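Local structure of agarase (Pseudoalteromonas fuliginea, 6XJ9) at residues A[61-66]-A[199-204]. The protein probably hydrolyses glycosidic bonds of agarose or its oligosaccharides, as an agarase of glycoside hydrolase family 50 from a marine bacterium. Residues are numbered along the deposited sequence; the frame is centred on the assembly and turned at random.
Sequences VQFQSK and KELAIK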
# COMPACT_ATOMS: atom_id res chain seq x y z
N VAL A 61 25.75 5.15 7.14
CA VAL A 61 25.64 6.60 7.15
C VAL A 61 24.30 6.93 7.80
O VAL A 61 23.27 6.50 7.29
CB VAL A 61 25.72 7.15 5.71
CG1 VAL A 61 25.68 8.67 5.69
CG2 VAL A 61 26.94 6.64 4.95
N GLN A 62 24.35 7.63 8.94
CA GLN A 62 23.15 8.16 9.58
C GLN A 62 23.07 9.66 9.33
O GLN A 62 23.74 10.45 9.99
CB GLN A 62 23.16 7.86 11.08
CG GLN A 62 22.75 6.43 11.41
CD GLN A 62 23.36 5.91 12.68
OE1 GLN A 62 23.82 6.68 13.53
NE2 GLN A 62 23.37 4.60 12.83
N PHE A 63 22.26 10.04 8.33
CA PHE A 63 22.06 11.43 7.95
C PHE A 63 21.22 12.10 9.03
O PHE A 63 20.16 11.61 9.39
CB PHE A 63 21.31 11.54 6.62
CG PHE A 63 22.03 10.96 5.41
CD1 PHE A 63 22.95 11.72 4.71
CD2 PHE A 63 21.75 9.68 4.97
CE1 PHE A 63 23.61 11.20 3.60
CE2 PHE A 63 22.40 9.15 3.86
CZ PHE A 63 23.32 9.92 3.18
N GLN A 64 21.71 13.22 9.56
CA GLN A 64 21.00 13.90 10.63
C GLN A 64 20.03 14.89 9.99
O GLN A 64 20.09 16.09 10.23
CB GLN A 64 21.99 14.55 11.61
CG GLN A 64 22.99 13.56 12.21
CD GLN A 64 24.04 14.25 13.04
OE1 GLN A 64 24.64 15.25 12.64
NE2 GLN A 64 24.29 13.71 14.23
N SER A 65 19.11 14.34 9.18
CA SER A 65 18.30 15.09 8.24
C SER A 65 17.03 15.64 8.90
O SER A 65 16.37 16.51 8.32
CB SER A 65 17.99 14.26 7.01
OG SER A 65 17.58 12.95 7.38
N LYS A 66 16.70 15.16 10.10
CA LYS A 66 15.61 15.74 10.86
C LYS A 66 15.95 17.18 11.24
O LYS A 66 15.11 18.07 11.10
CB LYS A 66 15.27 14.94 12.12
CG LYS A 66 13.97 15.35 12.83
CD LYS A 66 13.62 14.43 13.98
CE LYS A 66 12.19 14.55 14.47
NZ LYS A 66 11.94 15.84 15.14
N LYS A 199 17.33 9.95 7.92
CA LYS A 199 17.44 8.88 6.94
C LYS A 199 18.77 8.16 7.16
O LYS A 199 19.67 8.71 7.79
CB LYS A 199 17.34 9.43 5.52
CG LYS A 199 16.19 10.40 5.28
CD LYS A 199 14.84 9.82 5.63
CE LYS A 199 14.07 9.33 4.43
NZ LYS A 199 13.46 10.43 3.65
N GLU A 200 18.86 6.92 6.66
CA GLU A 200 20.05 6.11 6.79
C GLU A 200 20.40 5.46 5.46
O GLU A 200 19.54 5.27 4.59
CB GLU A 200 19.81 4.97 7.77
CG GLU A 200 19.81 5.39 9.23
CD GLU A 200 19.79 4.19 10.17
OE1 GLU A 200 19.01 4.21 11.13
OE2 GLU A 200 20.55 3.23 9.92
N LEU A 201 21.67 5.08 5.31
CA LEU A 201 22.12 4.46 4.08
C LEU A 201 23.33 3.59 4.39
O LEU A 201 24.20 3.98 5.18
CB LEU A 201 22.45 5.57 3.07
CG LEU A 201 22.77 5.11 1.65
CD1 LEU A 201 21.52 4.66 0.91
CD2 LEU A 201 23.46 6.23 0.90
N ALA A 202 23.36 2.41 3.76
CA ALA A 202 24.50 1.51 3.85
C ALA A 202 25.16 1.40 2.47
O ALA A 202 24.50 1.08 1.49
CB ALA A 202 24.05 0.16 4.37
N ILE A 203 26.46 1.69 2.43
CA ILE A 203 27.21 1.68 1.18
C ILE A 203 28.21 0.52 1.21
O ILE A 203 29.17 0.54 1.98
CB ILE A 203 27.89 3.05 0.98
CG1 ILE A 203 26.87 4.19 1.07
CG2 ILE A 203 28.69 3.08 -0.31
CD1 ILE A 203 27.48 5.56 1.24
N LYS A 204 27.97 -0.47 0.35
CA LYS A 204 28.78 -1.69 0.27
C LYS A 204 29.94 -1.50 -0.70
O LYS A 204 31.04 -1.96 -0.42
CB LYS A 204 27.92 -2.89 -0.13
CG LYS A 204 28.68 -4.21 -0.29
CD LYS A 204 27.78 -5.41 -0.48
CE LYS A 204 27.11 -5.85 0.80
NZ LYS A 204 26.41 -7.15 0.63
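V61 and L201 form a hydrogen-bonded antiparallel pair that uses both backbone N-H and C=O groups of each residue. V61 N gives its hydrogen to L201 O at 2.8 Å, almost in line with that carbonyl, and L201 N returns one to V61 O at 2.9 Å. V61 O also receives the CA-H of E200. Next along, F63 N reaches K199 O at 3.0 Å through a bent bond (132° at the hydrogen). The contact exemplifies antiparallel pairing in which a hydroxyl takes over as acceptor at a strand end: where strand 58-63 gives out, Q64 centres an inverse gamma turn, and the OG of S65, turned between its own N and carbonyl carbon (chi1 46°), takes a weak bond from K199 N and is also bonded to H197 O. On the buried face V61 CG1 lies over one face of the F63 ring, offset toward the rim, and L201 CB meets its edge, 3.7 Å from CE2; an alanine here would probably leave both without this apolar cover. On the other face Q62 and E200, the intervening non-hydrogen-bonded pair, run alongside each other, touching through their CG atoms, amide and carboxylate planes 69° apart. Within the CBM-like domain, the backbone of Q62 bonds I51 on strand 50-55 and that of A202 bonds A96 on strand 89-97, while strands 70-75 and 185-193 pack against the F63 face; K199 NZ makes a salt bridge to E647.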